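Local atomic coordinates of MucR Phosphodiesterase (Pseudomonas aeruginosa, PDB entry 5M1T), a protein that is a phosphodiesterase of the EAL-domain family that holds two magnesium ions in its pocket. Residues P150-M163 with M179-S193. Numbering follows the deposited sequence.
Sequences PSHLILEVTESTAM and MGVGISIDDFGTGYS. With MG (magnesium ion), chain E; MG (magnesium ion), chain D; C2E (9,9'-[(2R,3R,3aS,5S,7aR,9R,10R,10aS,12S,14aR)-3,5,10,12-tetrahydroxy-5,12-dioxidooctahydro-2H,7H-difuro[3,2-d:3',2'-j][1,3,7,9,2,8]tetraoxadiphosphacyclododecine-2,9-diyl]bis(2-amino-1,9-dihydro-6H-purin-6-one)), chain C.
P150 lays CB against the carbonyl O of M179 (3.1 Å), where the chain leaves a helix through a Schellman motif at G180. Strands 153-158 and 182-186 then run parallel, neighbours in the barrel of the EAL domain. Five backbone bonds join them, from G182 N to L153 O through to D186 N to V157 O. L155 rests CD1 on V181 CG1 (3.7 Å). E156 points to the other face. Its chain is extended beyond CG, and E156 OE1 reaches one magnesium at 2.1 Å. D186 OD2 binds the same ion at 2.2 Å; the planes of the E156 and D186 carboxylates are turned 81° from each other. K207 forms a salt bridge with E156 OE2. D186 OD1 and D187 OD1 bind the second magnesium, so D186 bridges the metals. T158 sits at the N-cap position. E159 turns CG anti to the backbone N (chi1 -165°), toward residues 188-193. E159 OE1 accepts G189 N (2.8 Å) and G191 N (2.9 Å) from opposite faces of its plane. The carboxylate stacks on one face of the F188 ring, OE2 offset toward the rim. E159 thus ties down residues 189 and 191, while the paired strands gather three carboxylates at two ions, whose sites E65, N124 and E243 complete.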
# COMPACT_ATOMS: atom_id res chain seq x y z
N PRO A 150 -19.20 7.42 8.40
CA PRO A 150 -18.33 6.38 7.86
C PRO A 150 -19.00 5.03 7.73
O PRO A 150 -18.60 4.27 6.89
CB PRO A 150 -17.19 6.33 8.87
CG PRO A 150 -17.18 7.69 9.49
CD PRO A 150 -18.65 7.95 9.66
N SER A 151 -20.03 4.77 8.52
CA SER A 151 -20.76 3.51 8.46
C SER A 151 -21.54 3.33 7.15
O SER A 151 -21.96 2.22 6.85
CB SER A 151 -21.73 3.37 9.65
OG SER A 151 -22.60 4.49 9.74
N HIS A 152 -21.71 4.39 6.36
CA HIS A 152 -22.42 4.27 5.08
C HIS A 152 -21.51 3.98 3.88
O HIS A 152 -21.98 3.90 2.74
CB HIS A 152 -23.26 5.51 4.84
CG HIS A 152 -24.47 5.57 5.73
ND1 HIS A 152 -25.44 4.59 5.72
CD2 HIS A 152 -24.84 6.47 6.66
CE1 HIS A 152 -26.37 4.88 6.62
NE2 HIS A 152 -26.03 6.02 7.20
N LEU A 153 -20.23 3.79 4.15
CA LEU A 153 -19.25 3.46 3.15
C LEU A 153 -18.69 2.05 3.41
O LEU A 153 -18.35 1.71 4.54
CB LEU A 153 -18.11 4.45 3.17
CG LEU A 153 -16.94 4.13 2.24
CD1 LEU A 153 -17.32 4.27 0.77
CD2 LEU A 153 -15.78 5.05 2.57
N ILE A 154 -18.59 1.26 2.35
CA ILE A 154 -18.02 -0.08 2.44
C ILE A 154 -16.85 -0.10 1.48
O ILE A 154 -16.95 0.40 0.35
CB ILE A 154 -19.05 -1.17 2.04
CG1 ILE A 154 -20.07 -1.38 3.15
CG2 ILE A 154 -18.37 -2.50 1.69
CD1 ILE A 154 -21.28 -2.21 2.74
N LEU A 155 -15.71 -0.63 1.93
CA LEU A 155 -14.57 -0.75 1.08
C LEU A 155 -14.32 -2.25 0.82
O LEU A 155 -14.25 -3.06 1.77
CB LEU A 155 -13.38 -0.07 1.70
CG LEU A 155 -13.49 1.45 1.76
CD1 LEU A 155 -12.39 2.02 2.63
CD2 LEU A 155 -13.43 2.13 0.40
N GLU A 156 -14.23 -2.60 -0.47
CA GLU A 156 -14.01 -3.97 -0.90
C GLU A 156 -12.55 -4.24 -1.36
O GLU A 156 -12.07 -3.62 -2.30
CB GLU A 156 -14.98 -4.32 -2.04
CG GLU A 156 -16.46 -4.21 -1.68
CD GLU A 156 -17.41 -4.77 -2.74
OE1 GLU A 156 -16.93 -5.33 -3.76
OE2 GLU A 156 -18.66 -4.64 -2.53
N VAL A 157 -11.87 -5.15 -0.69
CA VAL A 157 -10.53 -5.57 -1.04
C VAL A 157 -10.63 -7.06 -1.34
O VAL A 157 -11.37 -7.81 -0.67
CB VAL A 157 -9.54 -5.32 0.12
CG1 VAL A 157 -8.12 -5.64 -0.29
CG2 VAL A 157 -9.59 -3.87 0.55
N THR A 158 -9.94 -7.52 -2.38
CA THR A 158 -10.11 -8.92 -2.77
C THR A 158 -9.41 -9.82 -1.74
O THR A 158 -8.52 -9.38 -1.00
CB THR A 158 -9.58 -9.23 -4.20
OG1 THR A 158 -8.16 -8.97 -4.26
CG2 THR A 158 -10.36 -8.44 -5.29
N GLU A 159 -9.83 -11.08 -1.72
CA GLU A 159 -9.17 -12.11 -0.94
C GLU A 159 -7.64 -12.09 -1.16
O GLU A 159 -6.87 -12.10 -0.22
CB GLU A 159 -9.76 -13.48 -1.29
CG GLU A 159 -9.40 -14.58 -0.29
CD GLU A 159 -9.95 -15.94 -0.69
OE1 GLU A 159 -10.57 -16.00 -1.78
OE2 GLU A 159 -9.74 -16.93 0.07
N SER A 160 -7.22 -12.04 -2.42
CA SER A 160 -5.80 -12.10 -2.76
C SER A 160 -5.09 -10.92 -2.18
O SER A 160 -4.03 -11.06 -1.60
CB SER A 160 -5.58 -12.03 -4.28
OG SER A 160 -6.43 -12.94 -4.93
N THR A 161 -5.71 -9.74 -2.36
CA THR A 161 -5.09 -8.49 -1.96
C THR A 161 -4.89 -8.52 -0.47
O THR A 161 -3.81 -8.17 0.01
CB THR A 161 -5.94 -7.28 -2.41
OG1 THR A 161 -5.83 -7.15 -3.83
CG2 THR A 161 -5.46 -5.95 -1.76
N ALA A 162 -5.91 -8.98 0.26
CA ALA A 162 -5.87 -8.92 1.71
C ALA A 162 -4.88 -9.93 2.25
O ALA A 162 -4.19 -9.66 3.22
CB ALA A 162 -7.26 -9.19 2.31
N MET A 163 -4.83 -11.10 1.63
CA MET A 163 -4.01 -12.21 2.14
C MET A 163 -2.54 -12.15 1.66
O MET A 163 -1.67 -12.83 2.21
CB MET A 163 -4.65 -13.54 1.76
CG MET A 163 -5.98 -13.81 2.47
SD MET A 163 -5.76 -14.03 4.25
CE MET A 163 -7.43 -14.03 4.87
N MET A 179 -12.40 3.92 12.21
CA MET A 179 -13.08 5.13 11.69
C MET A 179 -14.56 4.88 11.48
O MET A 179 -15.32 5.81 11.31
CB MET A 179 -12.51 5.53 10.34
CG MET A 179 -11.08 6.01 10.34
SD MET A 179 -10.56 6.20 8.62
CE MET A 179 -11.85 7.26 7.98
N GLY A 180 -14.96 3.62 11.44
CA GLY A 180 -16.37 3.27 11.27
C GLY A 180 -16.73 2.80 9.88
O GLY A 180 -17.88 2.59 9.59
N VAL A 181 -15.75 2.65 9.01
CA VAL A 181 -15.98 2.18 7.64
C VAL A 181 -16.17 0.66 7.59
O VAL A 181 -15.48 -0.10 8.27
CB VAL A 181 -14.78 2.55 6.74
CG1 VAL A 181 -14.96 1.96 5.35
CG2 VAL A 181 -14.61 4.07 6.65
N GLY A 182 -17.12 0.20 6.77
CA GLY A 182 -17.35 -1.24 6.62
C GLY A 182 -16.27 -1.84 5.72
O GLY A 182 -15.86 -1.21 4.74
N ILE A 183 -15.84 -3.06 6.03
CA ILE A 183 -14.82 -3.75 5.23
C ILE A 183 -15.36 -5.07 4.65
O ILE A 183 -15.79 -5.94 5.40
CB ILE A 183 -13.56 -4.09 6.06
CG1 ILE A 183 -12.97 -2.84 6.71
CG2 ILE A 183 -12.54 -4.85 5.22
CD1 ILE A 183 -12.43 -1.87 5.70
N SER A 184 -15.32 -5.19 3.33
CA SER A 184 -15.77 -6.38 2.63
C SER A 184 -14.60 -7.09 1.93
O SER A 184 -13.73 -6.43 1.33
CB SER A 184 -16.84 -5.98 1.61
OG SER A 184 -17.30 -7.11 0.87
N ILE A 185 -14.54 -8.41 2.05
CA ILE A 185 -13.55 -9.21 1.30
C ILE A 185 -14.20 -9.73 0.02
O ILE A 185 -15.06 -10.60 0.04
CB ILE A 185 -13.02 -10.39 2.11
CG1 ILE A 185 -12.52 -9.96 3.48
CG2 ILE A 185 -11.91 -11.12 1.36
CD1 ILE A 185 -11.39 -8.96 3.49
N ASP A 186 -13.75 -9.20 -1.10
CA ASP A 186 -14.37 -9.40 -2.39
C ASP A 186 -13.81 -10.66 -3.12
O ASP A 186 -12.76 -11.20 -2.74
CB ASP A 186 -14.05 -8.15 -3.24
CG ASP A 186 -15.01 -7.94 -4.39
OD1 ASP A 186 -15.95 -8.78 -4.60
OD2 ASP A 186 -14.80 -6.91 -5.06
N ASP A 187 -14.48 -11.08 -4.18
CA ASP A 187 -14.01 -12.22 -5.00
C ASP A 187 -13.60 -13.44 -4.16
O ASP A 187 -12.62 -14.13 -4.46
CB ASP A 187 -12.86 -11.82 -5.92
CG ASP A 187 -13.25 -10.73 -6.92
OD1 ASP A 187 -14.46 -10.38 -7.07
OD2 ASP A 187 -12.30 -10.22 -7.57
N PHE A 188 -14.35 -13.70 -3.10
CA PHE A 188 -13.95 -14.72 -2.16
C PHE A 188 -14.10 -16.11 -2.80
O PHE A 188 -15.04 -16.39 -3.54
CB PHE A 188 -14.71 -14.60 -0.84
CG PHE A 188 -14.08 -15.35 0.27
CD1 PHE A 188 -13.06 -14.78 1.01
CD2 PHE A 188 -14.46 -16.67 0.56
CE1 PHE A 188 -12.44 -15.48 2.03
CE2 PHE A 188 -13.85 -17.36 1.59
CZ PHE A 188 -12.83 -16.77 2.32
N GLY A 189 -13.08 -16.93 -2.59
CA GLY A 189 -13.03 -18.26 -3.15
C GLY A 189 -11.96 -18.31 -4.22
O GLY A 189 -11.48 -19.41 -4.55
N THR A 190 -11.57 -17.15 -4.75
CA THR A 190 -10.55 -17.07 -5.80
C THR A 190 -9.09 -17.00 -5.31
O THR A 190 -8.18 -17.17 -6.10
CB THR A 190 -10.76 -15.87 -6.74
OG1 THR A 190 -10.55 -14.66 -6.03
CG2 THR A 190 -12.16 -15.89 -7.31
N GLY A 191 -8.89 -16.70 -4.03
CA GLY A 191 -7.55 -16.58 -3.49
C GLY A 191 -7.29 -17.69 -2.50
O GLY A 191 -7.99 -18.74 -2.48
N TYR A 192 -6.28 -17.46 -1.67
CA TYR A 192 -5.90 -18.41 -0.62
C TYR A 192 -5.94 -17.68 0.71
O TYR A 192 -5.23 -16.69 0.90
CB TYR A 192 -4.49 -18.95 -0.87
CG TYR A 192 -4.36 -19.83 -2.10
CD1 TYR A 192 -4.35 -19.29 -3.39
CD2 TYR A 192 -4.19 -21.19 -1.97
CE1 TYR A 192 -4.22 -20.10 -4.50
CE2 TYR A 192 -4.03 -22.00 -3.09
CZ TYR A 192 -4.07 -21.45 -4.35
OH TYR A 192 -3.92 -22.29 -5.44
N SER A 193 -6.77 -18.17 1.64
CA SER A 193 -6.96 -17.51 2.95
C SER A 193 -6.42 -18.32 4.10
O SER A 193 -6.59 -19.53 4.15
CB SER A 193 -8.44 -17.21 3.21
OG SER A 193 -8.91 -16.24 2.32
MG MG E . -16.61 -9.57 -6.60
MG MG D . -16.40 -5.63 -5.79
P1 C2E C . -16.20 -6.92 -8.92
O2P C2E C . -15.76 -6.13 -7.72
O1P C2E C . -16.32 -8.41 -8.71
O5' C2E C . -17.60 -6.32 -9.39
C5' C2E C . -18.66 -7.17 -9.78
C4' C2E C . -18.64 -7.40 -11.28
O4' C2E C . -19.61 -8.42 -11.58
C3' C2E C . -19.05 -6.17 -12.07
O3' C2E C . -18.36 -6.18 -13.32
C2' C2E C . -20.52 -6.37 -12.32
O2' C2E C . -21.00 -5.69 -13.48
C1' C2E C . -20.54 -7.88 -12.52
N9 C2E C . -21.85 -8.50 -12.29
C8 C2E C . -22.71 -8.22 -11.30
N7 C2E C . -23.81 -9.00 -11.41
C5 C2E C . -23.63 -9.80 -12.47
C6 C2E C . -24.40 -10.86 -13.13
O6 C2E C . -25.52 -11.20 -12.68
N1 C2E C . -23.86 -11.43 -14.22
C2 C2E C . -22.65 -11.07 -14.71
N2 C2E C . -22.16 -11.68 -15.80
N3 C2E C . -21.89 -10.11 -14.14
C4 C2E C . -22.34 -9.46 -13.05
P11 C2E C . -17.64 -4.86 -13.87
O21 C2E C . -18.55 -3.67 -13.60
O11 C2E C . -17.40 -5.01 -15.33
O5A C2E C . -16.28 -4.68 -13.04
C5A C2E C . -15.30 -5.72 -13.11
C4A C2E C . -14.27 -5.52 -12.02
O4A C2E C . -13.64 -4.24 -12.15
C3A C2E C . -14.86 -5.47 -10.64
O3A C2E C . -15.13 -6.76 -10.12
C2A C2E C . -13.81 -4.74 -9.85
O2A C2E C . -12.74 -5.59 -9.49
C1A C2E C . -13.29 -3.75 -10.86
N91 C2E C . -13.88 -2.40 -10.61
C81 C2E C . -15.06 -1.90 -11.03
N71 C2E C . -15.21 -0.61 -10.62
C51 C2E C . -14.10 -0.29 -9.93
C61 C2E C . -13.59 0.89 -9.21
O61 C2E C . -14.28 1.93 -9.14
N11 C2E C . -12.38 0.80 -8.63
C21 C2E C . -11.65 -0.33 -8.68
N21 C2E C . -10.44 -0.36 -8.08
N31 C2E C . -12.04 -1.45 -9.32
C41 C2E C . -13.24 -1.47 -9.93
O HOH W 1 -10.47 -19.34 -1.20
O HOH W 2 -8.85 -12.66 -5.12
O HOH W 3 -18.09 -6.93 -6.17
O HOH W 4 -16.11 -11.06 -8.15